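Local coordinates for protein beta-galactosidase (Marinomonas sp. ef1, PDB 6Y2K) that hydrolyses terminal beta-D-galactose residues off beta-galactosides, as a cold-active hexameric enzyme of glycoside hydrolase family 42, at residues H298-R303 with F342-E347; M313-G318 with R335-E340; H291-A296 with A445-G450; H241-F246 with H253-D258. All coordinates share one frame; numbering follows the deposited sequence. Where two conformers were deposited one is given.

Contact 1: residues H298-R303 with F342-E347; sequences HHDLYR and FSHGAE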
loop_
_atom_site.group_PDB
_atom_site.type_symbol
_atom_site.label_atom_id
_atom_site.label_comp_id
_atom_site.label_asym_id
_atom_site.label_seq_id
_atom_site.Cartn_x
_atom_site.Cartn_y
_atom_site.Cartn_z
ATOM N N HIS A 298 34.063 -1.706 -14.564
ATOM C CA HIS A 298 35.012 -2.710 -15.024
ATOM C C HIS A 298 36.005 -2.183 -16.070
ATOM O O HIS A 298 37.162 -2.592 -16.073
ATOM C CB HIS A 298 34.253 -3.930 -15.534
ATOM C CG HIS A 298 33.497 -4.625 -14.453
ATOM N ND1 HIS A 298 32.158 -4.401 -14.222
ATOM C CD2 HIS A 298 33.908 -5.486 -13.492
ATOM C CE1 HIS A 298 31.770 -5.111 -13.177
ATOM N NE2 HIS A 298 32.811 -5.778 -12.716
ATOM N N HIS A 299 35.567 -1.276 -16.938
ATOM C CA HIS A 299 36.496 -0.644 -17.881
ATOM C C HIS A 299 37.645 0.031 -17.102
ATOM O O HIS A 299 38.811 -0.135 -17.443
ATOM C CB HIS A 299 35.814 0.414 -18.741
ATOM C CG HIS A 299 34.720 -0.102 -19.619
ATOM N ND1 HIS A 299 34.796 -1.299 -20.291
ATOM C CD2 HIS A 299 33.537 0.452 -19.974
ATOM C CE1 HIS A 299 33.702 -1.470 -21.014
ATOM N NE2 HIS A 299 32.916 -0.424 -20.833
ATOM N N ASP A 300 37.301 0.771 -16.048
ATOM C CA ASP A 300 38.303 1.458 -15.212
ATOM C C ASP A 300 39.167 0.498 -14.370
ATOM O O ASP A 300 40.387 0.678 -14.272
ATOM C CB ASP A 300 37.632 2.518 -14.316
ATOM C CG ASP A 300 37.050 3.700 -15.113
ATOM O OD1 ASP A 300 37.514 3.969 -16.259
ATOM O OD2 ASP A 300 36.115 4.359 -14.585
ATOM N N LEU A 301 38.544 -0.508 -13.766
ATOM C CA LEU A 301 39.282 -1.538 -13.022
ATOM C C LEU A 301 40.300 -2.255 -13.927
ATOM O O LEU A 301 41.476 -2.391 -13.574
ATOM C CB LEU A 301 38.308 -2.552 -12.409
ATOM C CG LEU A 301 38.847 -3.826 -11.751
ATOM C CD1 LEU A 301 39.633 -3.522 -10.486
ATOM C CD2 LEU A 301 37.680 -4.753 -11.445
ATOM N N TYR A 302 39.848 -2.681 -15.099
ATOM C CA TYR A 302 40.701 -3.465 -16.002
ATOM C C TYR A 302 41.709 -2.623 -16.796
ATOM O O TYR A 302 42.781 -3.125 -17.135
ATOM C CB TYR A 302 39.859 -4.395 -16.891
ATOM C CG TYR A 302 39.129 -5.478 -16.087
ATOM C CD1 TYR A 302 39.803 -6.233 -15.123
ATOM C CD2 TYR A 302 37.770 -5.744 -16.280
ATOM C CE1 TYR A 302 39.150 -7.205 -14.367
ATOM C CE2 TYR A 302 37.114 -6.731 -15.534
ATOM C CZ TYR A 302 37.812 -7.460 -14.581
ATOM O OH TYR A 302 37.212 -8.455 -13.820
ATOM N N ARG A 303 41.400 -1.358 -17.072
ATOM C CA ARG A 303 42.439 -0.439 -17.555
ATOM C C ARG A 303 43.601 -0.396 -16.541
ATOM O O ARG A 303 44.763 -0.405 -16.936
ATOM C CB ARG A 303 41.897 0.967 -17.833
ATOM C CG ARG A 303 42.933 1.896 -18.476
ATOM C CD ARG A 303 42.358 3.239 -18.921
ATOM N NE ARG A 303 41.953 4.044 -17.761
ATOM C CZ ARG A 303 40.711 4.173 -17.293
ATOM N NH1 ARG A 303 39.672 3.601 -17.904
ATOM N NH2 ARG A 303 40.503 4.909 -16.203
ATOM N N PHE A 342 35.048 2.721 -25.567
ATOM C CA PHE A 342 36.015 3.679 -26.161
ATOM C C PHE A 342 36.248 4.906 -25.276
ATOM O O PHE A 342 37.386 5.354 -25.147
ATOM C CB PHE A 342 35.573 4.144 -27.551
ATOM C CG PHE A 342 35.593 3.066 -28.620
ATOM C CD1 PHE A 342 36.419 1.940 -28.533
ATOM C CD2 PHE A 342 34.806 3.217 -29.747
ATOM C CE1 PHE A 342 36.412 0.976 -29.533
ATOM C CE2 PHE A 342 34.819 2.271 -30.763
ATOM C CZ PHE A 342 35.616 1.146 -30.654
ATOM N N SER A 343 35.193 5.420 -24.642
ATOM C CA SER A 343 35.331 6.565 -23.714
ATOM C C SER A 343 36.220 6.275 -22.492
ATOM O O SER A 343 36.812 7.204 -21.932
ATOM C CB SER A 343 33.959 7.100 -23.271
ATOM O OG SER A 343 33.358 6.291 -22.258
ATOM N N HIS A 344 36.306 5.003 -22.085
ATOM C CA HIS A 344 37.202 4.565 -21.005
ATOM C C HIS A 344 38.596 4.130 -21.512
ATOM O O HIS A 344 39.391 3.584 -20.736
ATOM C CB HIS A 344 36.544 3.425 -20.192
ATOM C CG HIS A 344 35.356 3.860 -19.382
ATOM N ND1 HIS A 344 35.436 4.129 -18.032
ATOM C CD2 HIS A 344 34.065 4.081 -19.733
ATOM C CE1 HIS A 344 34.246 4.502 -17.588
ATOM N NE2 HIS A 344 33.395 4.479 -18.599
ATOM N N GLY A 345 38.899 4.371 -22.793
ATOM C CA GLY A 345 40.226 4.093 -23.354
ATOM C C GLY A 345 40.410 2.722 -23.980
ATOM O O GLY A 345 41.538 2.330 -24.275
ATOM N N ALA A 346 39.322 1.979 -24.195
ATOM C CA ALA A 346 39.436 0.671 -24.817
ATOM C C ALA A 346 40.043 0.827 -26.208
ATOM O O ALA A 346 39.566 1.648 -26.995
ATOM C CB ALA A 346 38.080 -0.005 -24.915
ATOM N N GLU A 347 41.107 0.068 -26.480
ATOM C CA GLU A 347 41.739 0.042 -27.808
ATOM C C GLU A 347 40.855 -0.699 -28.794
ATOM O O GLU A 347 40.778 -0.334 -29.974
ATOM C CB GLU A 347 43.088 -0.681 -27.756
ATOM C CG GLU A 347 44.132 -0.071 -26.829
ATOM C CD GLU A 347 45.461 -0.828 -26.851
ATOM O OE1 GLU A 347 45.554 -1.931 -27.445
ATOM O OE2 GLU A 347 46.430 -0.322 -26.241
#
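H344 reaches across to helix 294-305 and meets H299, D300 and R303 in turn. Its CB sits 3.4 Å from CB of H299, and CG lies almost as close to the same atom. Holding CG anti to the carbonyl carbon (chi1 -69°) leaves the ring beside H299 on one branch and D300 on the other. On the CD2 branch, H344 CD2 lies 3.7 Å from H299 CD2; the two ring planes are inclined at 46°, and H299 NE2 turns away to E340. On the other branch, ND1 donates to D300 OD1 at 2.7 Å in a nearly straight bond (170°), within the imidazole plane but from above the carboxylate plane. CE1 then passes 3.5 Å from D300 OD2, which bonds to Y443. The imidazole leaves the backbone just where helix 333-343 stops, in a Schellman motif with G345 at positive phi, before the chain enters strand 348-352, the eighth of the TIM barrel. D300 OD1 also takes R303 NH1 at 2.7 Å, a salt bridge using its anti lone pair. An alanine at D300 would be likely to leave H344 ND1 and the R303 guanidinium without their common acceptor, and the imidazole freer to turn. R303 NH1 makes a further, weak bond to H344 O at 2.8 Å, while its NH2 runs on to D454.

Contact 2: residues M313-G318 with R335-E340; sequences MEQQPG and RLWTWE
Q315, the last residue of strand 310-315, and Q316 just after it face W337 on helix 333-343, the nearest CA atoms, those of Q315 and T338, being 7.9 Å apart. The Q315 chain leaves CB pointing away from its own N (chi1 -176°) and bends at chi2, which brings the amide up against the root of the tryptophan: NE2 comes 3.4 Å from W337 CB, and the amide plane is 27° from that of the indole. Q316 meets the far rim of the six-membered ring. Its CB is 3.8 Å from W337 CZ3, and its carbonyl O approaches the same CZ3 at 3.3 Å, near the ring plane; this oxygen is buried and has no polar partner in the model. W337 NE1 is tied to V289 O. An alanine in place of W337 would probably open a gap beside both glutamines and leave V289 O without its indole donor. Water carries the polar link: one molecule lies 2.6 Å from Q315 OE1 and 2.8 Å from W337 O, bridging the two, and a second accepts from Q315 NE2 at 3.2 Å while donating weakly to E340 OE1, which also takes H299 NE2. Strand and helix belong to the last beta-alpha-beta unit of the TIM barrel, and the glutamines sit at the C-terminal strand end, the side where active sites of this fold lie.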
loop_
_atom_site.group_PDB
_atom_site.type_symbol
_atom_site.label_atom_id
_atom_site.label_comp_id
_atom_site.label_asym_id
_atom_site.label_seq_id
_atom_site.Cartn_x
_atom_site.Cartn_y
_atom_site.Cartn_z
ATOM N N MET A 313 37.140 -8.055 -24.872
ATOM C CA MET A 313 37.263 -9.257 -25.697
ATOM C C MET A 313 35.908 -9.805 -26.126
ATOM O O MET A 313 35.803 -10.376 -27.203
ATOM C CB MET A 313 38.031 -10.350 -24.956
ATOM C CG MET A 313 38.441 -11.536 -25.816
ATOM S SD MET A 313 39.653 -11.052 -27.072
ATOM C CE MET A 313 41.124 -10.996 -26.070
ATOM N N GLU A 314 34.889 -9.655 -25.275
ATOM C CA GLU A 314 33.538 -10.155 -25.563
ATOM C C GLU A 314 32.491 -9.099 -25.196
ATOM O O GLU A 314 32.313 -8.776 -24.019
ATOM C CB GLU A 314 33.251 -11.453 -24.788
ATOM C CG GLU A 314 34.230 -12.604 -25.035
ATOM C CD GLU A 314 33.927 -13.846 -24.217
ATOM O OE1 GLU A 314 32.837 -13.913 -23.617
ATOM O OE2 GLU A 314 34.778 -14.775 -24.168
ATOM N N GLN A 315 31.813 -8.557 -26.208
ATOM C CA GLN A 315 30.746 -7.572 -26.007
ATOM C C GLN A 315 29.400 -8.164 -26.395
ATOM O O GLN A 315 29.250 -8.713 -27.504
ATOM C CB GLN A 315 31.005 -6.322 -26.855
ATOM C CG GLN A 315 30.001 -5.190 -26.654
ATOM C CD GLN A 315 30.003 -4.658 -25.228
ATOM O OE1 GLN A 315 31.015 -4.132 -24.759
ATOM N NE2 GLN A 315 28.870 -4.786 -24.537
ATOM N N GLN A 316 28.419 -8.037 -25.499
ATOM C CA GLN A 316 27.056 -8.495 -25.775
ATOM C C GLN A 316 26.528 -7.851 -27.059
ATOM O O GLN A 316 26.592 -6.637 -27.173
ATOM C CB GLN A 316 26.112 -8.146 -24.620
ATOM C CG GLN A 316 24.709 -8.704 -24.797
ATOM C CD GLN A 316 23.851 -8.697 -23.533
ATOM O OE1 GLN A 316 24.282 -8.268 -22.450
ATOM N NE2 GLN A 316 22.616 -9.175 -23.675
ATOM N N PRO A 317 26.020 -8.657 -28.017
ATOM C CA PRO A 317 25.455 -8.156 -29.277
ATOM C C PRO A 317 23.935 -8.296 -29.406
ATOM O O PRO A 317 23.351 -7.829 -30.395
ATOM C CB PRO A 317 26.119 -9.076 -30.304
ATOM C CG PRO A 317 26.094 -10.404 -29.611
ATOM C CD PRO A 317 26.297 -10.107 -28.134
ATOM N N GLY A 318 23.311 -8.952 -28.433
ATOM C CA GLY A 318 21.914 -9.357 -28.518
ATOM C C GLY A 318 21.596 -10.159 -27.264
ATOM O O GLY A 318 22.399 -10.163 -26.324
ATOM N N ARG A 335 25.707 -0.144 -29.979
ATOM C CA ARG A 335 26.448 1.100 -30.249
ATOM C C ARG A 335 26.806 1.820 -28.948
ATOM O O ARG A 335 27.942 2.260 -28.775
ATOM C CB ARG A 335 25.633 2.020 -31.160
ATOM C CG ARG A 335 26.106 3.466 -31.215
ATOM C CD ARG A 335 25.440 4.192 -32.370
ATOM N NE ARG A 335 25.856 5.591 -32.429
ATOM C CZ ARG A 335 25.268 6.599 -31.786
ATOM N NH1 ARG A 335 24.226 6.407 -30.978
ATOM N NH2 ARG A 335 25.750 7.827 -31.939
ATOM N N LEU A 336 25.822 1.925 -28.053
ATOM C CA LEU A 336 25.998 2.574 -26.754
ATOM C C LEU A 336 27.167 1.952 -25.995
ATOM O O LEU A 336 28.060 2.662 -25.540
ATOM C CB LEU A 336 24.703 2.475 -25.924
ATOM C CG LEU A 336 24.475 3.374 -24.705
ATOM C CD1 LEU A 336 23.144 2.996 -24.080
ATOM C CD2 LEU A 336 25.560 3.299 -23.646
ATOM N N TRP A 337 27.146 0.624 -25.864
ATOM C CA TRP A 337 28.170 -0.092 -25.093
ATOM C C TRP A 337 29.548 0.018 -25.724
ATOM O O TRP A 337 30.556 0.066 -25.015
ATOM C CB TRP A 337 27.802 -1.581 -24.923
ATOM C CG TRP A 337 26.496 -1.841 -24.223
ATOM C CD1 TRP A 337 25.966 -1.133 -23.180
ATOM C CD2 TRP A 337 25.579 -2.908 -24.492
ATOM N NE1 TRP A 337 24.764 -1.682 -22.793
ATOM C CE2 TRP A 337 24.501 -2.772 -23.583
ATOM C CE3 TRP A 337 25.555 -3.963 -25.427
ATOM C CZ2 TRP A 337 23.409 -3.654 -23.572
ATOM C CZ3 TRP A 337 24.469 -4.838 -25.417
ATOM C CH2 TRP A 337 23.410 -4.679 -24.486
ATOM N N THR A 338 29.587 0.050 -27.056
ATOM C CA THR A 338 30.845 0.160 -27.797
ATOM C C THR A 338 31.500 1.519 -27.560
ATOM O O THR A 338 32.672 1.574 -27.169
ATOM C CB THR A 338 30.635 -0.110 -29.303
ATOM O OG1 THR A 338 29.976 -1.370 -29.480
ATOM C CG2 THR A 338 31.968 -0.147 -30.064
ATOM N N TRP A 339 30.756 2.609 -27.785
ATOM C CA TRP A 339 31.272 3.958 -27.489
ATOM C C TRP A 339 31.633 4.120 -26.027
ATOM O O TRP A 339 32.615 4.779 -25.705
ATOM C CB TRP A 339 30.294 5.059 -27.900
ATOM C CG TRP A 339 30.439 5.434 -29.326
ATOM C CD1 TRP A 339 29.529 5.261 -30.317
ATOM C CD2 TRP A 339 31.593 6.016 -29.930
ATOM N NE1 TRP A 339 30.035 5.721 -31.513
ATOM C CE2 TRP A 339 31.308 6.183 -31.302
ATOM C CE3 TRP A 339 32.840 6.420 -29.446
ATOM C CZ2 TRP A 339 32.226 6.740 -32.194
ATOM C CZ3 TRP A 339 33.762 6.972 -30.342
ATOM C CH2 TRP A 339 33.442 7.136 -31.694
ATOM N N GLU A 340 30.832 3.517 -25.150
ATOM C CA GLU A 340 31.118 3.512 -23.717
ATOM C C GLU A 340 32.534 2.998 -23.484
ATOM O O GLU A 340 33.349 3.687 -22.857
ATOM C CB GLU A 340 30.072 2.654 -22.976
ATOM C CG GLU A 340 30.278 2.439 -21.489
ATOM C CD GLU A 340 29.527 1.201 -21.018
ATOM O OE1 GLU A 340 30.138 0.112 -21.050
ATOM O OE2 GLU A 340 28.331 1.310 -20.658
HETATM O O HOH W 1 31.352 -1.967 -23.270
HETATM O O HOH W 2 29.121 -2.928 -21.976
#

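Contact 3: residues H291-A296 with A445-G450; sequences HPDAGA and AMRELG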
loop_
_atom_site.group_PDB
_atom_site.type_symbol
_atom_site.label_atom_id
_atom_site.label_comp_id
_atom_site.label_asym_id
_atom_site.label_seq_id
_atom_site.Cartn_x
_atom_site.Cartn_y
_atom_site.Cartn_z
ATOM N N HIS A 291 22.887 -1.422 -16.074
ATOM C CA HIS A 291 23.060 -0.300 -15.162
ATOM C C HIS A 291 24.098 0.652 -15.766
ATOM O O HIS A 291 25.058 0.188 -16.389
ATOM C CB HIS A 291 23.500 -0.781 -13.776
ATOM C CG HIS A 291 23.568 0.305 -12.754
ATOM N ND1 HIS A 291 24.715 1.040 -12.525
ATOM C CD2 HIS A 291 22.637 0.776 -11.890
ATOM C CE1 HIS A 291 24.477 1.927 -11.573
ATOM N NE2 HIS A 291 23.225 1.787 -11.169
ATOM N N PRO A 292 23.908 1.980 -15.610
ATOM C CA PRO A 292 24.842 2.949 -16.239
ATOM C C PRO A 292 26.337 2.804 -15.912
ATOM O O PRO A 292 27.179 3.276 -16.694
ATOM C CB PRO A 292 24.332 4.287 -15.716
ATOM C CG PRO A 292 22.868 4.065 -15.571
ATOM C CD PRO A 292 22.759 2.682 -15.008
ATOM N N ASP A 293 26.656 2.158 -14.786
ATOM C CA ASP A 293 28.035 1.921 -14.347
ATOM C C ASP A 293 28.535 0.475 -14.435
ATOM O O ASP A 293 29.649 0.183 -13.987
ATOM C CB ASP A 293 28.185 2.427 -12.912
ATOM C CG ASP A 293 27.760 3.860 -12.775
ATOM O OD1 ASP A 293 28.168 4.676 -13.655
ATOM O OD2 ASP A 293 26.989 4.174 -11.830
ATOM N N ALA A 294 27.749 -0.417 -15.030
ATOM C CA ALA A 294 28.097 -1.833 -15.061
ATOM C C ALA A 294 29.352 -2.074 -15.900
ATOM O O ALA A 294 30.255 -2.798 -15.481
ATOM C CB ALA A 294 26.930 -2.655 -15.588
ATOM N N GLY A 295 29.402 -1.451 -17.074
ATOM C CA GLY A 295 30.587 -1.506 -17.933
ATOM C C GLY A 295 31.691 -0.613 -17.400
ATOM O O GLY A 295 32.824 -1.053 -17.223
ATOM N N ALA A 296 31.324 0.643 -17.149
ATOM C CA ALA A 296 32.230 1.682 -16.653
ATOM C C ALA A 296 33.120 1.246 -15.497
ATOM O O ALA A 296 34.333 1.441 -15.543
ATOM C CB ALA A 296 31.428 2.916 -16.256
ATOM N N ALA A 445 28.210 7.177 -7.257
ATOM C CA ALA A 445 28.134 8.567 -6.789
ATOM C C ALA A 445 29.112 9.494 -7.535
ATOM O O ALA A 445 28.737 10.598 -7.942
ATOM C CB ALA A 445 28.375 8.631 -5.286
ATOM N N MET A 446 30.350 9.036 -7.723
ATOM C CA MET A 446 31.351 9.774 -8.519
ATOM C C MET A 446 30.854 10.012 -9.938
ATOM O O MET A 446 30.970 11.125 -10.480
ATOM C CB MET A 446 32.673 9.008 -8.605
ATOM C CG MET A 446 33.451 8.889 -7.305
ATOM S SD MET A 446 34.878 7.810 -7.546
ATOM C CE MET A 446 35.613 7.950 -5.930
ATOM N N ARG A 447 30.290 8.961 -10.531
ATOM C CA ARG A 447 29.802 9.012 -11.906
ATOM C C ARG A 447 28.568 9.894 -12.083
ATOM O O ARG A 447 28.437 10.575 -13.111
ATOM C CB ARG A 447 29.519 7.601 -12.413
ATOM C CG ARG A 447 30.779 6.758 -12.591
ATOM C CD ARG A 447 31.227 6.767 -14.039
ATOM N NE ARG A 447 30.281 6.022 -14.868
ATOM C CZ ARG A 447 30.209 6.074 -16.194
ATOM N NH1 ARG A 447 31.033 6.852 -16.900
ATOM N NH2 ARG A 447 29.294 5.341 -16.824
ATOM N N GLU A 448 27.671 9.888 -11.089
ATOM C CA GLU A 448 26.510 10.800 -11.075
ATOM C C GLU A 448 26.924 12.280 -10.950
ATOM O O GLU A 448 26.135 13.171 -11.264
ATOM C CB GLU A 448 25.536 10.430 -9.947
ATOM C CG GLU A 448 24.749 9.159 -10.225
ATOM C CD GLU A 448 23.890 8.697 -9.045
ATOM O OE1 GLU A 448 24.214 9.023 -7.889
ATOM O OE2 GLU A 448 22.886 7.988 -9.276
ATOM N N LEU A 449 28.145 12.521 -10.468
ATOM C CA LEU A 449 28.752 13.858 -10.421
ATOM C C LEU A 449 29.587 14.197 -11.656
ATOM O O LEU A 449 30.261 15.231 -11.682
ATOM C CB LEU A 449 29.606 13.993 -9.160
ATOM C CG LEU A 449 28.842 13.982 -7.839
ATOM C CD1 LEU A 449 29.821 13.953 -6.674
ATOM C CD2 LEU A 449 27.911 15.183 -7.724
ATOM N N GLY A 450 29.527 13.352 -12.687
ATOM C CA GLY A 450 30.210 13.608 -13.942
ATOM C C GLY A 450 31.713 13.392 -13.947
ATOM O O GLY A 450 32.374 13.801 -14.899
#
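R447 of helix 435-448 grips D293 and P292 in a type I beta turn, H291 to A294, that leads into helix 294-305. The salt bridge thus ties the TIM-barrel part of the chain to the trimerisation-domain part. Packing is tight around the guanidinium. R447 NE donates to D293 OD1 at 2.8 Å, almost straight (165°) and close to the guanidinium plane, reaching the oxygen on its anti side. The carboxylate is turned 70° from the guanidinium, and NH2 adds a weak, longer bond to OD1. Within the same plane NH2 also reaches P292 O at 3.0 Å, so the arginine is held at its edge by a side chain and a backbone carbonyl together. Bends at chi2 (-98°) and chi3 fold the arginine chain back along D293, the two side chains lying antiparallel alongside one another. R611 donates to OD1 as well, a second arginine gathered at this carboxylate. Looser is the side toward E448, which makes no close approach to the turn, is partly exposed, and bonds to K589 and N585 instead. There the helix ends in a Schellman motif with G450 at positive phi, also partly exposed. Back on the buried side, A296 CB lies over one face of the guanidinium, offset toward its rim, 3.4 Å from R447 CZ and 3.3 Å from R447 NH2.

Contact 4: residues H241-F246 with H253-D258; sequences HNYMGF and HKVGQD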
loop_
_atom_site.group_PDB
_atom_site.type_symbol
_atom_site.label_atom_id
_atom_site.label_comp_id
_atom_site.label_asym_id
_atom_site.label_seq_id
_atom_site.Cartn_x
_atom_site.Cartn_y
_atom_site.Cartn_z
ATOM N N HIS A 241 44.493 -11.769 -21.325
ATOM C CA HIS A 241 43.483 -12.670 -20.799
ATOM C C HIS A 241 42.129 -11.957 -20.741
ATOM O O HIS A 241 42.072 -10.719 -20.656
ATOM C CB HIS A 241 43.863 -13.232 -19.425
ATOM C CG HIS A 241 42.914 -14.288 -18.967
ATOM N ND1 HIS A 241 42.897 -15.551 -19.517
ATOM C CD2 HIS A 241 41.870 -14.240 -18.105
ATOM C CE1 HIS A 241 41.911 -16.247 -18.983
ATOM N NE2 HIS A 241 41.270 -15.474 -18.126
ATOM N N ASN A 242 41.049 -12.739 -20.831
ATOM C CA ASN A 242 39.684 -12.198 -20.817
ATOM C C ASN A 242 39.028 -12.373 -19.435
ATOM O O ASN A 242 38.621 -13.467 -19.059
ATOM C CB ASN A 242 38.827 -12.755 -21.978
ATOM C CG ASN A 242 38.697 -14.274 -21.977
ATOM O OD1 ASN A 242 39.589 -15.001 -21.529
ATOM N ND2 ASN A 242 37.572 -14.761 -22.496
ATOM N N TYR A 243 38.962 -11.265 -18.697
ATOM C CA TYR A 243 38.376 -11.203 -17.357
ATOM C C TYR A 243 36.869 -10.964 -17.439
ATOM O O TYR A 243 36.318 -10.754 -18.526
ATOM C CB TYR A 243 39.042 -10.092 -16.541
ATOM C CG TYR A 243 40.552 -10.164 -16.522
ATOM C CD1 TYR A 243 41.204 -11.304 -16.062
ATOM C CD2 TYR A 243 41.332 -9.083 -16.943
ATOM C CE1 TYR A 243 42.595 -11.377 -16.032
ATOM C CE2 TYR A 243 42.725 -9.143 -16.912
ATOM C CZ TYR A 243 43.355 -10.294 -16.457
ATOM O OH TYR A 243 44.744 -10.362 -16.424
ATOM N N MET A 244 36.203 -10.996 -16.286
ATOM C CA MET A 244 34.741 -10.984 -16.238
ATOM C C MET A 244 34.192 -9.859 -15.379
ATOM O O MET A 244 34.906 -9.277 -14.562
ATOM C CB MET A 244 34.232 -12.320 -15.709
ATOM C CG MET A 244 34.591 -13.503 -16.595
ATOM S SD MET A 244 34.214 -15.088 -15.835
ATOM C CE MET A 244 35.505 -15.206 -14.600
ATOM N N GLY A 245 32.913 -9.557 -15.588
ATOM C CA GLY A 245 32.176 -8.660 -14.708
ATOM C C GLY A 245 31.842 -9.370 -13.405
ATOM O O GLY A 245 31.489 -10.545 -13.414
ATOM N N PHE A 246 31.982 -8.675 -12.283
ATOM C CA PHE A 246 31.395 -9.103 -11.002
ATOM C C PHE A 246 32.037 -10.406 -10.547
ATOM O O PHE A 246 31.352 -11.371 -10.199
ATOM C CB PHE A 246 29.854 -9.195 -11.120
ATOM C CG PHE A 246 29.246 -7.958 -11.706
ATOM C CD1 PHE A 246 28.979 -6.857 -10.899
ATOM C CD2 PHE A 246 29.017 -7.855 -13.075
ATOM C CE1 PHE A 246 28.456 -5.693 -11.436
ATOM C CE2 PHE A 246 28.515 -6.688 -13.619
ATOM C CZ PHE A 246 28.222 -5.607 -12.797
ATOM N N HIS A 253 45.053 -7.935 -10.676
ATOM C CA HIS A 253 46.244 -7.088 -10.817
ATOM C C HIS A 253 47.513 -7.943 -10.928
ATOM O O HIS A 253 48.399 -7.650 -11.740
ATOM C CB HIS A 253 46.394 -6.114 -9.643
ATOM C CG HIS A 253 45.278 -5.124 -9.528
ATOM N ND1 HIS A 253 44.332 -5.179 -8.528
ATOM C CD2 HIS A 253 44.936 -4.072 -10.309
ATOM C CE1 HIS A 253 43.477 -4.188 -8.683
ATOM N NE2 HIS A 253 43.817 -3.504 -9.759
ATOM N N LYS A 254 47.580 -9.009 -10.129
ATOM C CA LYS A 254 48.769 -9.863 -10.073
ATOM C C LYS A 254 48.905 -10.700 -11.345
ATOM O O LYS A 254 49.991 -10.777 -11.921
ATOM C CB LYS A 254 48.766 -10.740 -8.814
ATOM C CG LYS A 254 50.110 -11.386 -8.510
ATOM C CD LYS A 254 50.090 -12.120 -7.182
ATOM C CE LYS A 254 51.461 -12.714 -6.871
ATOM N NZ LYS A 254 51.491 -13.475 -5.592
ATOM N N VAL A 255 47.802 -11.293 -11.802
ATOM C CA VAL A 255 47.786 -11.987 -13.104
ATOM C C VAL A 255 48.177 -11.001 -14.214
ATOM O O VAL A 255 48.956 -11.342 -15.100
ATOM C CB VAL A 255 46.413 -12.637 -13.397
ATOM C CG1 VAL A 255 46.314 -13.142 -14.836
ATOM C CG2 VAL A 255 46.164 -13.783 -12.427
ATOM N N GLY A 256 47.654 -9.777 -14.134
ATOM C CA GLY A 256 47.940 -8.721 -15.100
ATOM C C GLY A 256 49.396 -8.304 -15.240
ATOM O O GLY A 256 49.782 -7.842 -16.316
ATOM N N GLN A 257 50.196 -8.462 -14.178
ATOM C CA GLN A 257 51.642 -8.171 -14.207
ATOM C C GLN A 257 52.369 -8.982 -15.287
ATOM O O GLN A 257 53.387 -8.546 -15.823
ATOM C CB GLN A 257 52.311 -8.491 -12.856
ATOM C CG GLN A 257 51.939 -7.604 -11.677
ATOM C CD GLN A 257 52.544 -8.105 -10.374
ATOM O OE1 GLN A 257 52.234 -7.601 -9.299
ATOM N NE2 GLN A 257 53.408 -9.115 -10.469
ATOM N N ASP A 258 51.855 -10.179 -15.586
ATOM C CA ASP A 258 52.476 -11.077 -16.562
ATOM C C ASP A 258 51.941 -10.933 -17.990
ATOM O O ASP A 258 52.358 -11.671 -18.874
ATOM C CB ASP A 258 52.343 -12.534 -16.076
ATOM C CG ASP A 258 53.094 -12.783 -14.767
ATOM O OD1 ASP A 258 54.209 -12.249 -14.607
ATOM O OD2 ASP A 258 52.579 -13.521 -13.900
#
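Y243 points its hydroxyl end at V255 and at the backbone of G256, and that end carries the whole contact. The phenol and the valine overlap only at their ends, heading opposite ways: Y243 OH is 3.6 Å from V255 CG1, and the nearest ring carbon, CE1, is 4.3 Å from the same methyl. CG1 lies near the ring plane, so the valine sits at the edge of the phenol, while H241 O lies over one face. With Y243 CG anti to the carbonyl carbon (chi1 -52°), the ring extends from the strand toward the helix; V255 turns CG1 to meet it by placing that methyl anti to its own backbone N (chi1 170°). Beyond the methyl, Y243 OH also comes 3.7 Å from G256 N. The partners belong to one beta-alpha-beta crossover of the TIM barrel: strand 238-244, the short helix 252-256, and strand 261-266, which is hydrogen-bonded to strand 238-244 through S263. Around them, the Y243 ring meets that of H252 at a steep angle and its side chain touches A262 and L259, while V255 packs against V220 and N223 of the long helix 205-233.

How the contacts relate
Contact 4 closes first along the chain, at strand 238-244; contacts 3, 1 and 2 then nest, contact 2 inside the loop closed by contact 1 and contact 1 inside that of contact 3. Helix 294-305 serves contacts 1 and 3, and helix 333-343 serves contacts 1 and 2, so contact 1 is the hub, its centre about 12 to 13 Å from the centres of the other three. E340 of contact 2 packs on G295 of contact 3, and Y302 probably bonds to M244 O of contact 4. Contacts 2 and 4 reach the same barrel sheet, with centres about 19 Å apart. The C-terminal half of the barrel is thus probably braced as one block against the trimerisation-domain part.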